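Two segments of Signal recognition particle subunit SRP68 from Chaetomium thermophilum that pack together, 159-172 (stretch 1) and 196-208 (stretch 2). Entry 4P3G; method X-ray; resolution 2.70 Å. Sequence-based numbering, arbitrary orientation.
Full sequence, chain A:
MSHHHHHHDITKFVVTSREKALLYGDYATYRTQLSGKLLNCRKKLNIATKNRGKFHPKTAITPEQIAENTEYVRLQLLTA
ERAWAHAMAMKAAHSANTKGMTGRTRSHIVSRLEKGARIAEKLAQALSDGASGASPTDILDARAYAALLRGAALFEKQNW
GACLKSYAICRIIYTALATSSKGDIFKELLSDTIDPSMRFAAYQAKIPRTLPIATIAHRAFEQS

Stretch 1 (159-172) NWGACLKSYAICRI
Stretch 2 (196-208) PSMRFAAYQAKIP

Two nearly antiparallel helices pack through apolar side chains, with no hydrogen bond between them. Helix 160-172 and helix 196-205 cross at -148°, their axes 9.0 Å apart at closest approach, and the contact buries 616 Å². In register, Trp160 CA lies 5.3 Å from Ala201 CA, and Leu164 CA 6.4 Å from Met198 CA. The small Ala201 suits this close approach.

Trp160 (chi1 m, chi2 117°) is a knob among Phe200, Ala201, Gln204 and Ala205. Gln204 (m, m) lays its CB over the five-membered ring face, 3.4 Å from Trp160 NE1. Phe200 (chi1 t) turns its edge to the six-membered ring, with CE2 3.5 Å from Trp160 CH2.

Leu164 (m, t) fills the middle. Its CD2 is 3.8 Å from Ala201 CB, and its CD1 is 3.8 Å from Ile207 CD1. Ile207 follows a Schellman turn at Lys206, which has positive phi (59/33).

Met198, a selenomethionine (m, t, p), is the second knob, among Leu164, Tyr167, Ala168 and Arg171. Its long, flexible chain places CG 3.6 Å from Tyr167 CB, SE 3.6 Å from Arg171 CD, and CE 4.2 Å from Ala168 CB. Ser197 CB makes an off-centre CH-pi contact with the Tyr167 ring, 3.8 Å from Tyr167 CE2.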

ATOM      1  N   ASN A 159      18.668   1.800  12.164  1.00 73.25           N
ATOM      2  CA  ASN A 159      18.167   3.115  11.813  1.00 73.94           C
ATOM      3  C   ASN A 159      17.216   2.964  10.634  1.00 72.80           C
ATOM      4  O   ASN A 159      17.590   3.201   9.490  1.00 72.43           O
ATOM      5  CB  ASN A 159      19.347   4.023  11.489  1.00 81.17           C
ATOM      6  CG  ASN A 159      18.943   5.459  11.299  1.00 97.12           C
ATOM      7  OD1 ASN A 159      17.753   5.786  11.178  1.00102.57           O
ATOM      8  ND2 ASN A 159      19.936   6.345  11.292  1.00102.64           N
ATOM      9  N   TRP A 160      15.990   2.532  10.930  1.00 73.09           N
ATOM     10  CA  TRP A 160      15.058   2.033   9.915  1.00 66.64           C
ATOM     11  C   TRP A 160      14.658   3.002   8.822  1.00 70.62           C
ATOM     12  O   TRP A 160      14.591   2.621   7.659  1.00 78.17           O
ATOM     13  CB  TRP A 160      13.806   1.475  10.578  1.00 62.79           C
ATOM     14  CG  TRP A 160      14.111   0.527  11.684  1.00 67.05           C
ATOM     15  CD1 TRP A 160      13.804   0.684  12.997  1.00 69.83           C
ATOM     16  CD2 TRP A 160      14.816  -0.716  11.584  1.00 71.71           C
ATOM     17  NE1 TRP A 160      14.234  -0.394  13.724  1.00 72.83           N
ATOM     18  CE2 TRP A 160      14.877  -1.268  12.883  1.00 74.45           C
ATOM     19  CE3 TRP A 160      15.393  -1.427  10.523  1.00 72.38           C
ATOM     20  CZ2 TRP A 160      15.505  -2.489  13.157  1.00 69.04           C
ATOM     21  CZ3 TRP A 160      16.006  -2.646  10.790  1.00 69.83           C
ATOM     22  CH2 TRP A 160      16.039  -3.168  12.099  1.00 68.39           C
ATOM     23  N   GLY A 161      14.357   4.242   9.174  1.00 68.49           N
ATOM     24  CA  GLY A 161      13.959   5.178   8.148  1.00 67.34           C
ATOM     25  C   GLY A 161      15.038   5.434   7.115  1.00 71.12           C
ATOM     26  O   GLY A 161      14.822   5.243   5.920  1.00 76.48           O
ATOM     27  N   ALA A 162      16.231   5.780   7.585  1.00 69.72           N
ATOM     28  CA  ALA A 162      17.326   6.146   6.695  1.00 69.90           C
ATOM     29  C   ALA A 162      17.655   5.003   5.763  1.00 68.70           C
ATOM     30  O   ALA A 162      17.962   5.205   4.594  1.00 78.51           O
ATOM     31  CB  ALA A 162      18.544   6.521   7.503  1.00 75.39           C
ATOM     32  N   CYS A 163      17.585   3.800   6.306  1.00 65.43           N
ATOM     33  CA  CYS A 163      17.908   2.581   5.582  1.00 68.45           C
ATOM     34  C   CYS A 163      16.919   2.383   4.430  1.00 74.75           C
ATOM     35  O   CYS A 163      17.267   1.866   3.353  1.00 74.44           O
ATOM     36  CB  CYS A 163      17.920   1.397   6.562  1.00 65.17           C
ATOM     37  SG  CYS A 163      16.951  -0.057   6.103  1.00 80.71           S
ATOM     38  N   LEU A 164      15.668   2.767   4.686  1.00 73.75           N
ATOM     39  CA  LEU A 164      14.618   2.661   3.693  1.00 63.23           C
ATOM     40  C   LEU A 164      14.898   3.614   2.557  1.00 60.50           C
ATOM     41  O   LEU A 164      14.605   3.295   1.407  1.00 59.30           O
ATOM     42  CB  LEU A 164      13.253   2.911   4.303  1.00 61.23           C
ATOM     43  CG  LEU A 164      12.795   1.708   5.090  1.00 60.81           C
ATOM     44  CD1 LEU A 164      11.457   1.992   5.751  1.00 62.53           C
ATOM     45  CD2 LEU A 164      12.684   0.549   4.153  1.00 61.91           C
ATOM     46  N   LYS A 165      15.473   4.774   2.875  1.00 60.79           N
ATOM     47  CA  LYS A 165      15.847   5.724   1.819  1.00 65.75           C
ATOM     48  C   LYS A 165      16.868   5.097   0.886  1.00 69.14           C
ATOM     49  O   LYS A 165      16.735   5.224  -0.326  1.00 74.00           O
ATOM     50  CB  LYS A 165      16.403   7.042   2.365  1.00 64.25           C
ATOM     51  CG  LYS A 165      15.587   7.639   3.460  1.00 71.20           C
ATOM     52  CD  LYS A 165      15.883   9.119   3.606  1.00 81.48           C
ATOM     53  CE  LYS A 165      17.233   9.362   4.222  1.00 93.09           C
ATOM     54  NZ  LYS A 165      17.294  10.735   4.786  1.00103.92           N
ATOM     55  N   SER A 166      17.885   4.426   1.433  1.00 66.26           N
ATOM     56  CA  SER A 166      18.896   3.810   0.566  1.00 67.79           C
ATOM     57  C   SER A 166      18.334   2.693  -0.272  1.00 64.75           C
ATOM     58  O   SER A 166      18.556   2.641  -1.481  1.00 67.44           O
ATOM     59  CB  SER A 166      20.073   3.263   1.356  1.00 68.02           C
ATOM     60  OG  SER A 166      20.868   4.315   1.827  1.00 75.84           O
ATOM     61  N   TYR A 167      17.588   1.809   0.373  1.00 57.66           N
ATOM     62  CA  TYR A 167      17.051   0.643  -0.306  1.00 59.53           C
ATOM     63  C   TYR A 167      16.056   1.021  -1.395  1.00 64.45           C
ATOM     64  O   TYR A 167      15.936   0.325  -2.417  1.00 63.60           O
ATOM     65  CB  TYR A 167      16.399  -0.286   0.716  1.00 62.86           C
ATOM     66  CG  TYR A 167      17.340  -1.235   1.404  1.00 62.46           C
ATOM     67  CD1 TYR A 167      18.244  -1.995   0.679  1.00 62.55           C
ATOM     68  CD2 TYR A 167      17.343  -1.351   2.784  1.00 65.79           C
ATOM     69  CE1 TYR A 167      19.100  -2.874   1.299  1.00 65.71           C
ATOM     70  CE2 TYR A 167      18.210  -2.230   3.430  1.00 71.27           C
ATOM     71  CZ  TYR A 167      19.087  -2.991   2.681  1.00 70.83           C
ATOM     72  OH  TYR A 167      19.959  -3.862   3.319  1.00 73.78           O
ATOM     73  N   ALA A 168      15.343   2.126  -1.180  1.00 64.44           N
ATOM     74  CA  ALA A 168      14.400   2.589  -2.180  1.00 64.76           C
ATOM     75  C   ALA A 168      15.175   2.965  -3.431  1.00 67.27           C
ATOM     76  O   ALA A 168      14.796   2.549  -4.534  1.00 68.16           O
ATOM     77  CB  ALA A 168      13.589   3.764  -1.668  1.00 66.05           C
ATOM     78  N   ILE A 169      16.285   3.696  -3.265  1.00 63.91           N
ATOM     79  CA  ILE A 169      17.075   4.072  -4.429  1.00 61.97           C
ATOM     80  C   ILE A 169      17.514   2.805  -5.187  1.00 65.22           C
ATOM     81  O   ILE A 169      17.276   2.688  -6.385  1.00 67.53           O
ATOM     82  CB  ILE A 169      18.348   4.864  -4.088  1.00 62.72           C
ATOM     83  CG1 ILE A 169      18.072   6.140  -3.300  1.00 62.70           C
ATOM     84  CG2 ILE A 169      19.181   5.087  -5.331  1.00 55.49           C
ATOM     85  CD1 ILE A 169      17.222   7.051  -3.991  1.00 79.10           C
ATOM     86  N   CYS A 170      18.132   1.835  -4.509  1.00 64.57           N
ATOM     87  CA  CYS A 170      18.663   0.711  -5.279  1.00 71.55           C
ATOM     88  C   CYS A 170      17.591  -0.208  -5.857  1.00 70.18           C
ATOM     89  O   CYS A 170      17.754  -0.761  -6.950  1.00 75.51           O
ATOM     90  CB  CYS A 170      19.709  -0.119  -4.519  1.00 76.77           C
ATOM     91  SG  CYS A 170      19.136  -1.220  -3.261  1.00 73.36           S
ATOM     92  N   ARG A 171      16.492  -0.363  -5.141  1.00 64.15           N
ATOM     93  CA  ARG A 171      15.414  -1.169  -5.660  1.00 64.30           C
ATOM     94  C   ARG A 171      14.843  -0.587  -6.953  1.00 67.75           C
ATOM     95  O   ARG A 171      14.561  -1.319  -7.918  1.00 65.35           O
ATOM     96  CB  ARG A 171      14.289  -1.277  -4.645  1.00 62.99           C
ATOM     97  CG  ARG A 171      13.082  -1.978  -5.227  1.00 59.53           C
ATOM     98  CD  ARG A 171      12.158  -2.336  -4.147  1.00 59.13           C
ATOM     99  NE  ARG A 171      11.364  -3.491  -4.501  1.00 68.26           N
ATOM    100  CZ  ARG A 171      10.138  -3.419  -4.993  1.00 69.74           C
ATOM    101  NH1 ARG A 171       9.590  -2.233  -5.219  1.00 67.60           N
ATOM    102  NH2 ARG A 171       9.477  -4.527  -5.269  1.00 70.74           N
ATOM    103  N   ILE A 172      14.694   0.736  -6.977  1.00 63.54           N
ATOM    104  CA  ILE A 172      14.122   1.379  -8.149  1.00 64.77           C
ATOM    105  C   ILE A 172      15.039   1.159  -9.344  1.00 65.01           C
ATOM    106  O   ILE A 172      14.601   0.683 -10.385  1.00 64.52           O
ATOM    107  CB  ILE A 172      13.879   2.868  -7.880  1.00 60.61           C
ATOM    108  CG1 ILE A 172      12.705   3.019  -6.900  1.00 60.89           C
ATOM    109  CG2 ILE A 172      13.590   3.570  -9.159  1.00 57.21           C
ATOM    110  CD1 ILE A 172      12.559   4.400  -6.328  1.00 62.33           C
ATOM    111  N   PRO A 196      13.089  -8.338   1.039  1.00 70.56           N
ATOM    112  CA  PRO A 196      12.897  -8.761   2.431  1.00 64.78           C
ATOM    113  C   PRO A 196      13.409  -7.760   3.454  1.00 67.33           C
ATOM    114  O   PRO A 196      12.826  -7.650   4.538  1.00 66.55           O
ATOM    115  CB  PRO A 196      13.689 -10.052   2.511  1.00 64.71           C
ATOM    116  CG  PRO A 196      13.780 -10.536   1.113  1.00 69.15           C
ATOM    117  CD  PRO A 196      13.832  -9.345   0.259  1.00 72.11           C
ATOM    118  N   SER A 197      14.480  -7.048   3.126  1.00 68.26           N
ATOM    119  CA  SER A 197      15.051  -6.071   4.057  1.00 65.66           C
ATOM    120  C   SER A 197      14.101  -4.913   4.208  1.00 66.45           C
ATOM    121  O   SER A 197      13.898  -4.379   5.295  1.00 75.09           O
ATOM    122  CB  SER A 197      16.391  -5.546   3.553  1.00 61.22           C
ATOM    123  OG  SER A 197      17.272  -6.615   3.352  1.00 65.91           O
HETATM  124  N   MSE A 198      13.543  -4.501   3.084  1.00 58.14           N
HETATM  125  CA  MSE A 198      12.660  -3.368   3.094  1.00 61.60           C
HETATM  126  C   MSE A 198      11.398  -3.706   3.870  1.00 66.28           C
HETATM  127  O   MSE A 198      10.944  -2.906   4.689  1.00 68.00           O
HETATM  128  CB  MSE A 198      12.318  -2.969   1.678  1.00 65.52           C
HETATM  129  CG  MSE A 198      13.501  -2.397   0.912  1.00 70.48           C
HETATM  130 SE   MSE A 198      12.880  -1.494  -0.702  1.00 87.33          SE
HETATM  131  CE  MSE A 198      12.402   0.205   0.152  1.00 54.86           C
ATOM    132  N   ARG A 199      10.838  -4.891   3.629  1.00 62.72           N
ATOM    133  CA  ARG A 199       9.621  -5.260   4.319  1.00 64.55           C
ATOM    134  C   ARG A 199       9.843  -5.246   5.817  1.00 72.28           C
ATOM    135  O   ARG A 199       8.984  -4.803   6.573  1.00 82.96           O
ATOM    136  CB  ARG A 199       9.146  -6.615   3.878  1.00 59.95           C
ATOM    137  CG  ARG A 199       8.634  -6.628   2.462  1.00 67.07           C
ATOM    138  CD  ARG A 199       7.965  -7.945   2.204  1.00 78.56           C
ATOM    139  NE  ARG A 199       7.377  -8.059   0.871  1.00 89.82           N
ATOM    140  CZ  ARG A 199       6.193  -7.562   0.523  1.00 86.55           C
ATOM    141  NH1 ARG A 199       5.456  -6.897   1.413  1.00 80.83           N
ATOM    142  NH2 ARG A 199       5.749  -7.748  -0.715  1.00 84.73           N
ATOM    143  N   PHE A 200      11.007  -5.712   6.242  1.00 67.12           N
ATOM    144  CA  PHE A 200      11.322  -5.751   7.655  1.00 66.20           C
ATOM    145  C   PHE A 200      11.470  -4.352   8.224  1.00 67.99           C
ATOM    146  O   PHE A 200      10.878  -4.017   9.264  1.00 69.95           O
ATOM    147  CB  PHE A 200      12.599  -6.548   7.882  1.00 67.21           C
ATOM    148  CG  PHE A 200      12.943  -6.728   9.322  1.00 66.45           C
ATOM    149  CD1 PHE A 200      12.336  -7.708  10.076  1.00 67.95           C
ATOM    150  CD2 PHE A 200      13.883  -5.902   9.926  1.00 65.40           C
ATOM    151  CE1 PHE A 200      12.654  -7.858  11.416  1.00 68.73           C
ATOM    152  CE2 PHE A 200      14.210  -6.048  11.264  1.00 65.26           C
ATOM    153  CZ  PHE A 200      13.594  -7.037  12.012  1.00 65.45           C
ATOM    154  N   ALA A 201      12.291  -3.548   7.562  1.00 66.05           N
ATOM    155  CA  ALA A 201      12.537  -2.190   8.023  1.00 65.19           C
ATOM    156  C   ALA A 201      11.255  -1.367   8.011  1.00 66.53           C
ATOM    157  O   ALA A 201      11.061  -0.505   8.863  1.00 71.24           O
ATOM    158  CB  ALA A 201      13.597  -1.526   7.186  1.00 64.82           C
ATOM    159  N   ALA A 202      10.390  -1.607   7.032  1.00 66.67           N
ATOM    160  CA  ALA A 202       9.146  -0.850   6.947  1.00 64.24           C
ATOM    161  C   ALA A 202       8.265  -1.260   8.127  1.00 65.13           C
ATOM    162  O   ALA A 202       7.670  -0.422   8.798  1.00 66.22           O
ATOM    163  CB  ALA A 202       8.454  -1.097   5.631  1.00 56.95           C
ATOM    164  N   TYR A 203       8.248  -2.552   8.419  1.00 62.89           N
ATOM    165  CA  TYR A 203       7.550  -3.034   9.590  1.00 60.98           C
ATOM    166  C   TYR A 203       8.085  -2.375  10.857  1.00 66.83           C
ATOM    167  O   TYR A 203       7.312  -1.892  11.677  1.00 73.01           O
ATOM    168  CB  TYR A 203       7.710  -4.536   9.719  1.00 62.03           C
ATOM    169  CG  TYR A 203       7.123  -5.032  11.002  1.00 66.83           C
ATOM    170  CD1 TYR A 203       5.736  -5.041  11.196  1.00 60.98           C
ATOM    171  CD2 TYR A 203       7.946  -5.437  12.051  1.00 60.23           C
ATOM    172  CE1 TYR A 203       5.189  -5.464  12.378  1.00 58.99           C
ATOM    173  CE2 TYR A 203       7.406  -5.859  13.239  1.00 65.16           C
ATOM    174  CZ  TYR A 203       6.022  -5.873  13.408  1.00 63.69           C
ATOM    175  OH  TYR A 203       5.480  -6.304  14.604  1.00 63.94           O
ATOM    176  N   GLN A 204       9.403  -2.339  11.025  1.00 64.73           N
ATOM    177  CA  GLN A 204       9.971  -1.730  12.226  1.00 63.49           C
ATOM    178  C   GLN A 204       9.641  -0.271  12.325  1.00 68.23           C
ATOM    179  O   GLN A 204       9.359   0.239  13.400  1.00 77.43           O
ATOM    180  CB  GLN A 204      11.493  -1.877  12.258  1.00 68.73           C
ATOM    181  CG  GLN A 204      11.973  -3.293  12.333  1.00 69.26           C
ATOM    182  CD  GLN A 204      11.609  -3.926  13.656  1.00 72.50           C
ATOM    183  OE1 GLN A 204      11.306  -3.232  14.629  1.00 71.95           O
ATOM    184  NE2 GLN A 204      11.605  -5.251  13.693  1.00 80.77           N
ATOM    185  N   ALA A 205       9.627   0.395  11.182  1.00 70.44           N
ATOM    186  CA  ALA A 205       9.387   1.817  11.164  1.00 69.01           C
ATOM    187  C   ALA A 205       7.897   2.149  11.274  1.00 74.32           C
ATOM    188  O   ALA A 205       7.529   3.329  11.353  1.00 81.70           O
ATOM    189  CB  ALA A 205      10.005   2.432   9.908  1.00 63.84           C
ATOM    190  N   LYS A 206       7.047   1.121  11.268  1.00 70.67           N
ATOM    191  CA  LYS A 206       5.600   1.335  11.224  1.00 70.11           C
ATOM    192  C   LYS A 206       5.173   2.117   9.963  1.00 69.77           C
ATOM    193  O   LYS A 206       4.269   2.952  10.017  1.00 73.07           O
ATOM    194  CB  LYS A 206       5.063   1.984  12.517  1.00 75.40           C
ATOM    195  CG  LYS A 206       4.753   0.999  13.665  1.00 79.08           C
ATOM    196  CD  LYS A 206       6.021   0.254  14.166  1.00104.81           C
ATOM    197  CE  LYS A 206       5.705  -0.986  15.036  1.00 94.16           C
ATOM    198  NZ  LYS A 206       6.932  -1.819  15.261  1.00 78.91           N
ATOM    199  N   ILE A 207       5.897   1.906   8.865  1.00 69.31           N
ATOM    200  CA  ILE A 207       5.547   2.471   7.561  1.00 72.43           C
ATOM    201  C   ILE A 207       4.857   1.432   6.680  1.00 67.08           C
ATOM    202  O   ILE A 207       5.422   0.374   6.427  1.00 63.94           O
ATOM    203  CB  ILE A 207       6.805   2.958   6.810  1.00 73.78           C
ATOM    204  CG1 ILE A 207       7.552   4.018   7.628  1.00 77.44           C
ATOM    205  CG2 ILE A 207       6.425   3.484   5.443  1.00 68.50           C
ATOM    206  CD1 ILE A 207       8.906   4.417   7.060  1.00 75.06           C
ATOM    207  N   PRO A 208       3.644   1.729   6.182  1.00 71.06           N
ATOM    208  CA  PRO A 208       2.844   2.966   6.291  1.00 74.52           C
ATOM    209  C   PRO A 208       2.138   3.157   7.636  1.00 71.73           C
ATOM    210  O   PRO A 208       1.826   2.168   8.290  1.00 71.20           O
ATOM    211  CB  PRO A 208       1.790   2.801   5.183  1.00 68.22           C
ATOM    212  CG  PRO A 208       1.692   1.368   4.924  1.00 67.89           C
ATOM    213  CD  PRO A 208       3.003   0.727   5.309  1.00 67.80           C
TER